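Local coordinates for putative cytoplasmic protein (Salmonella typhimurium, PDB 2GK3), which is of unknown function but probably belongs to the glutamine amidotransferase-like family and assembles into hexamers, at residues L210-Y215 with L250-R255; L92-T97 with K102-A107; G188-V193 with P229-Q234; M24-G29 with F33-Y38. One frame throughout, in Å; residues are numbered along the deposited sequence.

Contact 1 lies in the globular body and touches no other chain, whereas contacts 2, 3 and 4 all meet neighbouring subunits: contact 2 through helix 95-98 and the loop after it, contact 4 through a hairpin arm. Contacts 1 and 4 are on opposite sides of the chain's centre, their centres about 42 Å apart; the centres of contacts 1 and 3 are about 20 Å apart. No two contacts touch within one chain, yet the hexamer brings three together: Thr-97 of contact 2 packs on His-230 of another subunit, and Asn-95 meets Tyr-38 of a further one. At contact 3 a bound glycerol, probably from the crystallisation liquor, marks a possible pocket.

Contact 1. Residues L210-Y215 with L250-R255; sequences LVFGEY and LQFIAR
Phe-212, on strand 207-215, sends its ring down to Phe-252 and Ile-253 near the end of helix 242-253. From CB the side chain leaves with CG anti to the carbonyl carbon (chi1 -66°), which aims the ring at the helix. CG is only grazed: Phe-252 CD2 lies 4.2 Å from Phe-212 CG. The next atom out does most of the touching, since Phe-212 CD1 lies 3.6 Å from Phe-252 CD2 and is also 3.7 Å from Ile-253 CG2. Phe-212 CE1 touches the same two groups, 3.9 Å from Ile-253 CG2 and as far from Phe-252 CD2. One flank of the ring therefore carries the whole contact.

The two partners come from different directions. The methyl CG2 of Ile-253 sits at the ring edge, close to its plane. Phe-252 instead makes a T-shaped pair, turning its edge to the face of Phe-212 with centroids 5.0 Å apart and planes at 65°. Its own ring is carried there by CG standing anti to the backbone N (chi1 -165°). No hydrogen bond crosses between the segments; apolar and aromatic packing joins them. His-174 stacks on Phe-212 and also meets the Phe-252 ring, completing an aromatic cluster. Ile-253 continues the apolar layer onto Val-80 of strand 80-84 and Ala-221 of strand 218-223. This is the helix-on-sheet packing of an alpha/beta fold, with the end of helix 242-253 laid against strand 207-215 and its neighbours.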
loop_
_atom_site.group_PDB
_atom_site.type_symbol
_atom_site.label_atom_id
_atom_site.label_comp_id
_atom_site.label_asym_id
_atom_site.label_seq_id
_atom_site.Cartn_x
_atom_site.Cartn_y
_atom_site.Cartn_z
ATOM N N LEU E 210 31.937 -16.487 7.166
ATOM C CA LEU E 210 32.463 -16.766 5.831
ATOM C C LEU E 210 32.708 -18.257 5.684
ATOM O O LEU E 210 33.461 -18.832 6.459
ATOM C CB LEU E 210 33.744 -15.959 5.564
ATOM C CG LEU E 210 34.360 -16.027 4.163
ATOM C CD1 LEU E 210 33.395 -15.546 3.032
ATOM C CD2 LEU E 210 35.673 -15.249 4.136
ATOM N N VAL E 211 32.078 -18.861 4.677
ATOM C CA VAL E 211 32.086 -20.314 4.488
ATOM C C VAL E 211 32.351 -20.657 3.019
ATOM O O VAL E 211 31.702 -20.104 2.125
ATOM C CB VAL E 211 30.727 -20.966 4.909
ATOM C CG1 VAL E 211 30.754 -22.494 4.695
ATOM C CG2 VAL E 211 30.374 -20.626 6.375
ATOM N N PHE E 212 33.293 -21.578 2.794
ATOM C CA PHE E 212 33.647 -22.038 1.441
ATOM C C PHE E 212 33.268 -23.501 1.230
ATOM O O PHE E 212 33.439 -24.333 2.115
ATOM C CB PHE E 212 35.151 -21.813 1.150
ATOM C CG PHE E 212 35.541 -20.357 1.092
ATOM C CD1 PHE E 212 35.381 -19.633 -0.082
ATOM C CD2 PHE E 212 36.023 -19.701 2.224
ATOM C CE1 PHE E 212 35.698 -18.280 -0.133
ATOM C CE2 PHE E 212 36.356 -18.362 2.181
ATOM C CZ PHE E 212 36.195 -17.648 1.006
ATOM N N GLY E 213 32.747 -23.819 0.060
ATOM C CA GLY E 213 32.504 -25.212 -0.271
ATOM C C GLY E 213 32.684 -25.530 -1.733
ATOM O O GLY E 213 33.243 -24.733 -2.495
ATOM N N GLU E 214 32.209 -26.704 -2.127
ATOM C CA GLU E 214 32.257 -27.112 -3.515
ATOM C C GLU E 214 30.942 -27.754 -3.861
ATOM O O GLU E 214 30.216 -28.228 -2.979
ATOM C CB GLU E 214 33.419 -28.066 -3.760
ATOM C CG GLU E 214 34.742 -27.527 -3.206
ATOM C CD GLU E 214 35.960 -28.325 -3.626
ATOM O OE1 GLU E 214 35.873 -29.059 -4.633
ATOM O OE2 GLU E 214 37.015 -28.193 -2.952
ATOM N N TYR E 215 30.617 -27.730 -5.143
ATOM C CA TYR E 215 29.434 -28.379 -5.654
ATOM C C TYR E 215 29.710 -28.887 -7.063
ATOM O O TYR E 215 29.646 -28.111 -8.045
ATOM C CB TYR E 215 28.239 -27.423 -5.653
ATOM C CG TYR E 215 26.965 -28.106 -6.077
ATOM C CD1 TYR E 215 26.310 -28.979 -5.219
ATOM C CD2 TYR E 215 26.439 -27.910 -7.338
ATOM C CE1 TYR E 215 25.158 -29.627 -5.603
ATOM C CE2 TYR E 215 25.288 -28.543 -7.726
ATOM C CZ TYR E 215 24.660 -29.406 -6.857
ATOM O OH TYR E 215 23.519 -30.035 -7.242
ATOM N N LEU E 250 36.016 -13.810 -4.370
ATOM C CA LEU E 250 35.641 -13.984 -5.785
ATOM C C LEU E 250 36.665 -14.842 -6.517
ATOM O O LEU E 250 36.314 -15.799 -7.195
ATOM C CB LEU E 250 35.485 -12.624 -6.469
ATOM C CG LEU E 250 34.191 -11.938 -6.071
ATOM C CD1 LEU E 250 34.003 -10.629 -6.825
ATOM C CD2 LEU E 250 33.014 -12.910 -6.300
ATOM N N GLN E 251 37.935 -14.508 -6.308
ATOM C CA GLN E 251 39.071 -15.162 -6.943
ATOM C C GLN E 251 39.247 -16.612 -6.450
ATOM O O GLN E 251 39.611 -17.512 -7.220
ATOM C CB GLN E 251 40.332 -14.344 -6.647
ATOM C CG GLN E 251 41.267 -14.175 -7.828
ATOM C CD GLN E 251 41.238 -12.779 -8.407
ATOM O OE1 GLN E 251 41.184 -11.790 -7.666
ATOM N NE2 GLN E 251 41.306 -12.682 -9.736
ATOM N N PHE E 252 38.987 -16.834 -5.163
ATOM C CA PHE E 252 39.088 -18.175 -4.591
ATOM C C PHE E 252 38.142 -19.198 -5.247
ATOM O O PHE E 252 38.532 -20.343 -5.511
ATOM C CB PHE E 252 38.879 -18.142 -3.070
ATOM C CG PHE E 252 39.325 -19.407 -2.376
ATOM C CD1 PHE E 252 40.684 -19.643 -2.134
ATOM C CD2 PHE E 252 38.392 -20.367 -1.980
ATOM C CE1 PHE E 252 41.109 -20.810 -1.509
ATOM C CE2 PHE E 252 38.797 -21.540 -1.353
ATOM C CZ PHE E 252 40.169 -21.765 -1.120
ATOM N N ILE E 253 36.917 -18.766 -5.520
ATOM C CA ILE E 253 35.854 -19.642 -6.016
ATOM C C ILE E 253 35.649 -19.557 -7.551
ATOM O O ILE E 253 34.807 -20.262 -8.116
ATOM C CB ILE E 253 34.512 -19.398 -5.233
ATOM C CG1 ILE E 253 33.838 -18.094 -5.674
ATOM C CG2 ILE E 253 34.761 -19.355 -3.712
ATOM C CD1 ILE E 253 32.482 -17.830 -5.026
ATOM N N ALA E 254 36.432 -18.708 -8.220
ATOM C CA ALA E 254 36.289 -18.522 -9.676
ATOM C C ALA E 254 36.501 -19.796 -10.484
ATOM O O ALA E 254 37.249 -20.700 -10.090
ATOM C CB ALA E 254 37.200 -17.424 -10.177
ATOM N N ARG E 255 35.813 -19.870 -11.616
ATOM C CA ARG E 255 36.081 -20.902 -12.607
ATOM C C ARG E 255 37.590 -21.056 -12.900
ATOM O O ARG E 255 38.330 -20.063 -12.963
ATOM C CB ARG E 255 35.334 -20.584 -13.903
ATOM C CG ARG E 255 35.387 -21.695 -14.950
ATOM C CD ARG E 255 34.716 -21.277 -16.241
ATOM N NE ARG E 255 33.385 -20.725 -15.987
ATOM C CZ ARG E 255 32.255 -21.426 -15.963
ATOM N NH1 ARG E 255 32.251 -22.736 -16.182
ATOM N NH2 ARG E 255 31.120 -20.803 -15.723
#

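Contact 2. Residues L92-T97 with K102-A107; sequences LLQNET and KIKPNA
Glu-96 and Lys-104 form the one salt bridge between the segments, with Lys-104 NZ 3.2 Å from Glu-96 OE2. The ammonium group comes from above the carboxylate, 59° out of its plane. Lys-104 starts with CG anti to its own backbone nitrogen (chi1 -178°) and bends at the next bond, running across Glu-96 at about a right angle. Glu-70 OE2 gives the same ammonium a second acid partner, and the two carboxylates would probably stabilise its positive charge. Near its end, Lys-104 CE comes close to the amide oxygen, 3.1 Å from Gln-94 OE1.

The backbone supplies a single direct hydrogen bond, Lys-102 N to Glu-96 O, 3.1 Å long and fairly straight at 162°. Three waters add bridges. One molecule accepts from Gln-94 NE2 and donates to Pro-105 O; Gln-94 NE2 is also bonded to Phe-91 O. A second accepts from Thr-97 OG1 at 2.7 Å and donates to Lys-102 O, and a third donates to both Thr-97 O and Lys-102 O.

Van der Waals contacts close the other end. Leu-92 CD2 lies 3.6 Å from Asn-106 ND2 and equally near its OD1, while Ala-107 CB rests 3.5 Å from Gln-94 NE2. Asn-106 is the N-cap of helix 107-116, its OD1 accepting from Leu-108 N and Glu-109 N, and its ND2 reaches Glu-163 of a neighbouring subunit. The loop thus folds back over helix 95-98, bringing the end of helix 88-92 beside the start of helix 107-116.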
loop_
_atom_site.group_PDB
_atom_site.type_symbol
_atom_site.label_atom_id
_atom_site.label_comp_id
_atom_site.label_asym_id
_atom_site.label_seq_id
_atom_site.Cartn_x
_atom_site.Cartn_y
_atom_site.Cartn_z
ATOM N N LEU E 92 12.425 -17.418 -9.610
ATOM C CA LEU E 92 11.432 -18.423 -9.937
ATOM C C LEU E 92 10.191 -17.877 -10.646
ATOM O O LEU E 92 9.601 -18.580 -11.477
ATOM C CB LEU E 92 11.014 -19.177 -8.666
ATOM C CG LEU E 92 12.044 -20.192 -8.142
ATOM C CD1 LEU E 92 11.839 -20.567 -6.675
ATOM C CD2 LEU E 92 12.074 -21.440 -9.036
ATOM N N LEU E 93 9.797 -16.650 -10.295
ATOM C CA LEU E 93 8.526 -16.049 -10.711
ATOM C C LEU E 93 8.753 -14.786 -11.534
ATOM O O LEU E 93 8.206 -13.710 -11.223
ATOM C CB LEU E 93 7.656 -15.719 -9.484
ATOM C CG LEU E 93 7.368 -16.856 -8.501
ATOM C CD1 LEU E 93 6.604 -16.352 -7.287
ATOM C CD2 LEU E 93 6.603 -17.972 -9.221
ATOM N N GLN E 94 9.575 -14.924 -12.576
ATOM C CA GLN E 94 9.758 -13.879 -13.574
ATOM C C GLN E 94 8.401 -13.505 -14.207
ATOM O O GLN E 94 7.437 -14.282 -14.179
ATOM C CB GLN E 94 10.756 -14.324 -14.640
ATOM C CG GLN E 94 12.164 -14.593 -14.115
ATOM C CD GLN E 94 13.038 -15.398 -15.102
ATOM O OE1 GLN E 94 12.995 -15.173 -16.316
ATOM N NE2 GLN E 94 13.832 -16.322 -14.579
ATOM N N ASN E 95 8.332 -12.292 -14.731
ATOM C CA ASN E 95 7.118 -11.705 -15.283
ATOM C C ASN E 95 6.363 -12.562 -16.318
ATOM O O ASN E 95 5.133 -12.634 -16.281
ATOM C CB ASN E 95 7.457 -10.314 -15.839
ATOM C CG ASN E 95 7.671 -9.304 -14.751
ATOM O OD1 ASN E 95 7.622 -9.639 -13.561
ATOM N ND2 ASN E 95 7.884 -8.053 -15.135
ATOM N N GLU E 96 7.099 -13.227 -17.208
ATOM C CA GLU E 96 6.497 -14.121 -18.205
ATOM C C GLU E 96 5.842 -15.354 -17.562
ATOM O O GLU E 96 4.848 -15.879 -18.061
ATOM C CB GLU E 96 7.528 -14.550 -19.258
ATOM C CG GLU E 96 7.814 -13.508 -20.328
ATOM C CD GLU E 96 9.012 -13.890 -21.208
ATOM O OE1 GLU E 96 8.931 -14.904 -21.947
ATOM O OE2 GLU E 96 10.047 -13.177 -21.154
ATOM N N THR E 97 6.399 -15.799 -16.443
ATOM C CA THR E 97 5.832 -16.901 -15.693
ATOM C C THR E 97 4.580 -16.465 -14.947
ATOM O O THR E 97 3.528 -17.090 -15.060
ATOM C CB THR E 97 6.874 -17.447 -14.678
ATOM O OG1 THR E 97 7.975 -18.014 -15.392
ATOM C CG2 THR E 97 6.265 -18.478 -13.734
ATOM N N LYS E 102 3.469 -18.137 -19.768
ATOM C CA LYS E 102 4.497 -18.871 -20.517
ATOM C C LYS E 102 5.212 -19.906 -19.650
ATOM O O LYS E 102 5.323 -19.747 -18.434
ATOM C CB LYS E 102 5.542 -17.921 -21.113
ATOM C CG LYS E 102 4.964 -16.652 -21.719
ATOM C CD LYS E 102 4.956 -16.705 -23.240
ATOM C CE LYS E 102 4.197 -15.520 -23.866
ATOM N NZ LYS E 102 4.730 -14.191 -23.427
ATOM N N ILE E 103 5.682 -20.969 -20.292
ATOM C CA ILE E 103 6.650 -21.881 -19.700
ATOM C C ILE E 103 8.005 -21.270 -20.008
ATOM O O ILE E 103 8.190 -20.641 -21.039
ATOM C CB ILE E 103 6.562 -23.281 -20.308
ATOM C CG1 ILE E 103 5.249 -23.951 -19.916
ATOM C CG2 ILE E 103 7.715 -24.140 -19.838
ATOM C CD1 ILE E 103 4.026 -23.403 -20.652
ATOM N N LYS E 104 8.958 -21.468 -19.121
ATOM C CA LYS E 104 10.140 -20.646 -19.104
ATOM C C LYS E 104 11.204 -21.479 -18.383
ATOM O O LYS E 104 10.871 -22.238 -17.476
ATOM C CB LYS E 104 9.768 -19.369 -18.319
ATOM C CG LYS E 104 10.803 -18.286 -18.183
ATOM C CD LYS E 104 10.702 -17.230 -19.293
ATOM C CE LYS E 104 11.648 -16.090 -18.953
ATOM N NZ LYS E 104 12.149 -15.302 -20.118
ATOM N N PRO E 105 12.483 -21.361 -18.781
ATOM C CA PRO E 105 13.475 -22.156 -18.054
ATOM C C PRO E 105 13.651 -21.661 -16.614
ATOM O O PRO E 105 13.509 -20.469 -16.347
ATOM C CB PRO E 105 14.767 -21.962 -18.867
ATOM C CG PRO E 105 14.338 -21.307 -20.144
ATOM C CD PRO E 105 13.111 -20.522 -19.814
ATOM N N ASN E 106 13.939 -22.588 -15.703
ATOM C CA ASN E 106 14.047 -22.304 -14.273
ATOM C C ASN E 106 15.396 -21.667 -13.933
ATOM O O ASN E 106 16.445 -22.300 -14.071
ATOM C CB ASN E 106 13.819 -23.600 -13.496
ATOM C CG ASN E 106 13.724 -23.391 -11.995
ATOM O OD1 ASN E 106 14.524 -22.667 -11.401
ATOM N ND2 ASN E 106 12.762 -24.051 -11.374
ATOM N N ALA E 107 15.370 -20.406 -13.492
ATOM C CA ALA E 107 16.613 -19.613 -13.322
ATOM C C ALA E 107 17.527 -20.233 -12.282
ATOM O O ALA E 107 18.756 -20.157 -12.368
ATOM C CB ALA E 107 16.296 -18.177 -12.970
HETATM O O HOH W 1 15.212 -18.448 -16.371
HETATM O O HOH W 2 6.912 -20.297 -16.222
HETATM O O HOH W 3 2.769 -19.276 -16.581
#

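Contact 3. Residues G188-V193 with P229-Q234; sequences GYNQAV and PHWGTQ
Trp-231 lays its indole flat against the backbone of Gly-188 and Tyr-189, so that a ring face packs on the main chain of the strand. Trp-231 CG lies anti to the carbonyl carbon (chi1 -78°), which brings the indole over Gly-188. The five-membered ring sits over Gly-188: CA is 3.4 Å from the ring centroid and only 7° off the ring normal, a well-centred CH-pi contact. The six-membered ring continues along the peptide, with Trp-231 CZ3 3.4 Å from Tyr-189 C and CH2 3.5 Å from Tyr-189 O. Between them, Gly-188 C stands over the centre of the indole, 3.4 Å from Trp-231 CD2. Gly-188 has no side chain to hold the ring away, which permits this close approach.

Asn-190 meets the indole at its edge. Its OD1 is 3.5 Å from Trp-231 CZ3, near the indole plane, and its amide is turned 71° against the ring. Both ends of that amide are engaged: OD1 accepts from Gly-126 N and ND2 reaches Asp-157 OD1, which fixes its rotation. The indole is held in turn by NE1 bonding to Glu-160 OE1, and Tyr-127 meets it edge-to-face.

On the loop side, His-230 follows a cis peptide bond and turns one face of its imidazole toward Trp-231 CD1. His-230 ND1 and Trp-231 N both hydrogen-bond a glycerol, probably from the crystallisation liquor. Strand 185-194 and the loop leading to helix 234-237 thus meet at an aromatic-lined site, consistent with a ligand pocket, though none is established for this protein.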
loop_
_atom_site.group_PDB
_atom_site.type_symbol
_atom_site.label_atom_id
_atom_site.label_comp_id
_atom_site.label_asym_id
_atom_site.label_seq_id
_atom_site.Cartn_x
_atom_site.Cartn_y
_atom_site.Cartn_z
ATOM N N GLY E 188 24.345 -7.167 12.397
ATOM C CA GLY E 188 23.417 -8.249 12.113
ATOM C C GLY E 188 23.941 -9.213 11.075
ATOM O O GLY E 188 24.930 -8.932 10.401
ATOM N N TYR E 189 23.279 -10.366 10.974
ATOM C CA TYR E 189 23.659 -11.417 10.039
ATOM C C TYR E 189 22.536 -12.441 9.915
ATOM O O TYR E 189 21.632 -12.481 10.761
ATOM C CB TYR E 189 24.984 -12.091 10.455
ATOM C CG TYR E 189 24.936 -12.842 11.787
ATOM C CD1 TYR E 189 24.780 -14.229 11.816
ATOM C CD2 TYR E 189 25.076 -12.166 12.998
ATOM C CE1 TYR E 189 24.758 -14.933 13.018
ATOM C CE2 TYR E 189 25.061 -12.852 14.218
ATOM C CZ TYR E 189 24.899 -14.239 14.222
ATOM O OH TYR E 189 24.852 -14.927 15.417
ATOM N N ASN E 190 22.595 -13.239 8.849
ATOM C CA ASN E 190 21.740 -14.412 8.685
ATOM C C ASN E 190 22.389 -15.609 9.371
ATOM O O ASN E 190 23.553 -15.942 9.090
ATOM C CB ASN E 190 21.539 -14.737 7.208
ATOM C CG ASN E 190 20.768 -13.667 6.462
ATOM O OD1 ASN E 190 21.359 -12.865 5.740
ATOM N ND2 ASN E 190 19.453 -13.652 6.620
ATOM N N GLN E 191 21.643 -16.250 10.271
ATOM C CA GLN E 191 22.151 -17.420 10.988
ATOM C C GLN E 191 21.994 -18.695 10.182
ATOM O O GLN E 191 20.898 -19.067 9.800
ATOM C CB GLN E 191 21.437 -17.604 12.326
ATOM C CG GLN E 191 22.005 -18.755 13.162
ATOM C CD GLN E 191 21.407 -18.806 14.538
ATOM O OE1 GLN E 191 20.200 -18.963 14.697
ATOM N NE2 GLN E 191 22.244 -18.659 15.545
ATOM N N ALA E 192 23.100 -19.378 9.937
ATOM C CA ALA E 192 23.044 -20.654 9.232
ATOM C C ALA E 192 24.013 -21.644 9.910
ATOM O O ALA E 192 24.766 -21.269 10.797
ATOM C CB ALA E 192 23.360 -20.471 7.755
ATOM N N VAL E 193 23.935 -22.904 9.520
ATOM C CA VAL E 193 24.834 -23.923 10.007
ATOM C C VAL E 193 25.690 -24.354 8.810
ATOM O O VAL E 193 25.156 -24.682 7.741
ATOM C CB VAL E 193 24.049 -25.127 10.597
ATOM C CG1 VAL E 193 25.008 -26.230 11.019
ATOM C CG2 VAL E 193 23.163 -24.675 11.796
ATOM N N PRO E 229 25.020 -1.194 4.519
ATOM C CA PRO E 229 24.203 -0.863 5.708
ATOM C C PRO E 229 22.818 -1.497 5.619
ATOM O O PRO E 229 22.398 -1.812 4.515
ATOM C CB PRO E 229 24.062 0.663 5.630
ATOM C CG PRO E 229 25.183 1.126 4.745
ATOM C CD PRO E 229 25.388 0.018 3.755
ATOM N N HIS E 230 22.130 -1.700 6.753
ATOM C CA HIS E 230 22.690 -1.348 8.089
ATOM C C HIS E 230 23.587 -2.410 8.751
ATOM O O HIS E 230 24.338 -2.093 9.659
ATOM C CB HIS E 230 21.604 -0.837 9.052
ATOM C CG HIS E 230 20.823 -1.913 9.746
ATOM N ND1 HIS E 230 19.941 -2.747 9.088
ATOM C CD2 HIS E 230 20.771 -2.267 11.053
ATOM C CE1 HIS E 230 19.387 -3.573 9.958
ATOM N NE2 HIS E 230 19.877 -3.305 11.158
ATOM N N TRP E 231 23.521 -3.655 8.294
ATOM C CA TRP E 231 24.337 -4.732 8.872
ATOM C C TRP E 231 25.826 -4.547 8.610
ATOM O O TRP E 231 26.639 -4.740 9.522
ATOM C CB TRP E 231 23.907 -6.078 8.331
ATOM C CG TRP E 231 22.691 -6.615 8.952
ATOM C CD1 TRP E 231 21.911 -6.019 9.901
ATOM C CD2 TRP E 231 22.062 -7.860 8.636
ATOM N NE1 TRP E 231 20.846 -6.828 10.214
ATOM C CE2 TRP E 231 20.922 -7.972 9.457
ATOM C CE3 TRP E 231 22.367 -8.912 7.750
ATOM C CZ2 TRP E 231 20.073 -9.088 9.408
ATOM C CZ3 TRP E 231 21.514 -10.025 7.711
ATOM C CH2 TRP E 231 20.384 -10.093 8.514
ATOM N N GLY E 232 26.179 -4.214 7.364
ATOM C CA GLY E 232 27.539 -3.800 7.031
ATOM C C GLY E 232 27.730 -2.368 7.511
ATOM O O GLY E 232 27.067 -1.452 7.032
ATOM N N THR E 233 28.616 -2.170 8.478
ATOM C CA THR E 233 28.822 -0.841 9.057
ATOM C C THR E 233 29.735 0.014 8.201
ATOM O O THR E 233 30.499 -0.512 7.397
ATOM C CB THR E 233 29.409 -0.910 10.462
ATOM O OG1 THR E 233 30.628 -1.663 10.426
ATOM C CG2 THR E 233 28.412 -1.545 11.411
ATOM N N GLN E 234 29.650 1.333 8.384
ATOM C CA GLN E 234 30.565 2.271 7.735
ATOM C C GLN E 234 31.996 1.869 8.044
ATOM O O GLN E 234 32.878 1.994 7.200
ATOM C CB GLN E 234 30.311 3.709 8.209
ATOM C CG GLN E 234 29.017 4.347 7.694
ATOM C CD GLN E 234 28.820 4.129 6.194
ATOM O OE1 GLN E 234 29.626 4.589 5.357
ATOM N NE2 GLN E 234 27.745 3.408 5.846
#

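Contact 4. Residues M24-G29 with F33-Y38; sequences MIHSKG and FTSSKY
Met-24 to Lys-28 and Phe-33 to Tyr-38 run antiparallel, their strand axes 4.8 Å apart at closest approach and at 155° to one another. They are the two arms of a beta hairpin, strands 12-28 and 31-40. Met-24 with Ser-35 and His-26 with Phe-33 are hydrogen-bonded pairs; Ile-25 with Thr-34, between them, is a non-hydrogen-bonded pair. The donors Met-24 N and His-26 N lie 2.8 Å from Ser-35 O and Phe-33 O respectively.

Met-24, His-26, Phe-33 and Ser-35 share one face of the hairpin. There the rings of His-26 and Phe-33 form an offset stack, with centroids 4.3 Å apart and planes within 4° of parallel. Phe-33 reaches back over the histidine because its CG sits between the backbone N and the carbonyl carbon (chi1 75°). Lys-28 NZ comes to the phenyl edge, 3.4 Å from Phe-33 CE2. At the far end, the selenomethionine methyl CE of Met-24 touches Lys-37 CD at 3.8 Å.

Residues 24-27 extend the sheet by pairing antiparallel with a strand of another subunit, and Tyr-127 of that subunit meets Phe-33 edge-to-face. Ser-35 OG, also bonded to Tyr-99 OH of a different subunit, lies 2.8 Å from His-26 NE2 in a nearly straight hydrogen bond.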
loop_
_atom_site.group_PDB
_atom_site.type_symbol
_atom_site.label_atom_id
_atom_site.label_comp_id
_atom_site.label_asym_id
_atom_site.label_seq_id
_atom_site.Cartn_x
_atom_site.Cartn_y
_atom_site.Cartn_z
HETATM N N MSE E 24 6.625 4.958 -0.419
HETATM C CA MSE E 24 6.376 5.531 0.928
HETATM C C MSE E 24 5.056 6.223 1.008
HETATM O O MSE E 24 4.824 7.189 0.287
HETATM C CB MSE E 24 7.373 6.607 1.293
HETATM C CG MSE E 24 8.782 6.238 1.229
HETATM SE SE MSE E 24 9.760 7.561 2.206
HETATM C CE MSE E 24 11.356 6.992 1.350
ATOM N N ILE E 25 4.233 5.777 1.933
ATOM C CA ILE E 25 2.963 6.382 2.197
ATOM C C ILE E 25 3.139 7.247 3.452
ATOM O O ILE E 25 3.398 6.721 4.545
ATOM C CB ILE E 25 1.875 5.296 2.410
ATOM C CG1 ILE E 25 1.721 4.409 1.139
ATOM C CG2 ILE E 25 0.557 5.921 2.857
ATOM C CD1 ILE E 25 0.926 3.089 1.348
ATOM N N HIS E 26 3.013 8.570 3.288
ATOM C CA HIS E 26 3.196 9.517 4.399
ATOM C C HIS E 26 1.840 9.933 4.918
ATOM O O HIS E 26 1.214 10.790 4.315
ATOM C CB HIS E 26 3.927 10.800 3.963
ATOM C CG HIS E 26 5.203 10.583 3.205
ATOM N ND1 HIS E 26 6.441 10.919 3.717
ATOM C CD2 HIS E 26 5.426 10.149 1.941
ATOM C CE1 HIS E 26 7.371 10.678 2.811
ATOM N NE2 HIS E 26 6.782 10.205 1.727
ATOM N N SER E 27 1.392 9.349 6.023
ATOM C CA SER E 27 0.083 9.693 6.592
ATOM C C SER E 27 0.141 10.898 7.538
ATOM O O SER E 27 0.845 10.869 8.550
ATOM C CB SER E 27 -0.539 8.489 7.310
ATOM O OG SER E 27 -0.888 7.450 6.410
ATOM N N LYS E 28 -0.598 11.954 7.201
ATOM C CA LYS E 28 -0.683 13.157 8.050
ATOM C C LYS E 28 -2.113 13.388 8.526
ATOM O O LYS E 28 -2.890 14.094 7.881
ATOM C CB LYS E 28 -0.147 14.383 7.310
ATOM C CG LYS E 28 1.292 14.237 6.898
ATOM C CD LYS E 28 1.860 15.522 6.313
ATOM C CE LYS E 28 3.373 15.452 6.193
ATOM N NZ LYS E 28 3.876 16.420 5.159
ATOM N N GLY E 29 -2.463 12.796 9.660
ATOM C CA GLY E 29 -3.842 12.801 10.112
ATOM C C GLY E 29 -4.702 11.917 9.215
ATOM O O GLY E 29 -4.406 10.738 9.012
ATOM N N PHE E 33 0.112 11.570 1.409
ATOM C CA PHE E 33 0.711 11.692 0.105
ATOM C C PHE E 33 1.770 10.608 0.004
ATOM O O PHE E 33 2.200 10.054 1.016
ATOM C CB PHE E 33 1.266 13.109 -0.137
ATOM C CG PHE E 33 2.547 13.406 0.582
ATOM C CD1 PHE E 33 3.766 13.232 -0.063
ATOM C CD2 PHE E 33 2.534 13.889 1.897
ATOM C CE1 PHE E 33 4.970 13.491 0.600
ATOM C CE2 PHE E 33 3.727 14.163 2.564
ATOM C CZ PHE E 33 4.946 13.962 1.914
ATOM N N THR E 34 2.183 10.289 -1.219
ATOM C CA THR E 34 3.151 9.214 -1.428
ATOM C C THR E 34 4.400 9.732 -2.115
ATOM O O THR E 34 4.339 10.683 -2.875
ATOM C CB THR E 34 2.530 8.054 -2.235
ATOM O OG1 THR E 34 2.318 8.477 -3.576
ATOM C CG2 THR E 34 1.194 7.625 -1.652
ATOM N N SER E 35 5.545 9.133 -1.825
ATOM C CA SER E 35 6.732 9.391 -2.626
ATOM C C SER E 35 7.369 8.038 -2.938
ATOM O O SER E 35 7.302 7.110 -2.119
ATOM C CB SER E 35 7.714 10.339 -1.923
ATOM O OG SER E 35 8.185 9.816 -0.687
ATOM N N SER E 36 7.942 7.909 -4.132
ATOM C CA SER E 36 8.473 6.621 -4.539
ATOM C C SER E 36 9.929 6.767 -4.860
ATOM O O SER E 36 10.335 7.728 -5.489
ATOM C CB SER E 36 7.687 5.994 -5.700
ATOM O OG SER E 36 6.412 5.584 -5.244
ATOM N N LYS E 37 10.699 5.771 -4.430
ATOM C CA LYS E 37 12.129 5.926 -4.303
ATOM C C LYS E 37 12.853 4.652 -4.774
ATOM O O LYS E 37 12.754 3.596 -4.128
ATOM C CB LYS E 37 12.466 6.252 -2.828
ATOM C CG LYS E 37 13.900 6.688 -2.611
ATOM C CD LYS E 37 14.242 6.879 -1.122
ATOM C CE LYS E 37 15.632 7.494 -1.023
ATOM N NZ LYS E 37 16.162 7.456 0.368
ATOM N N TYR E 38 13.547 4.756 -5.907
ATOM C CA TYR E 38 14.535 3.750 -6.303
ATOM C C TYR E 38 15.912 3.988 -5.628
ATOM O O TYR E 38 16.338 5.133 -5.457
ATOM C CB TYR E 38 14.668 3.720 -7.821
ATOM C CG TYR E 38 15.616 2.667 -8.331
ATOM C CD1 TYR E 38 15.300 1.305 -8.226
ATOM C CD2 TYR E 38 16.817 3.019 -8.933
ATOM C CE1 TYR E 38 16.166 0.318 -8.697
ATOM C CE2 TYR E 38 17.703 2.037 -9.409
ATOM C CZ TYR E 38 17.371 0.692 -9.280
ATOM O OH TYR E 38 18.222 -0.285 -9.741
#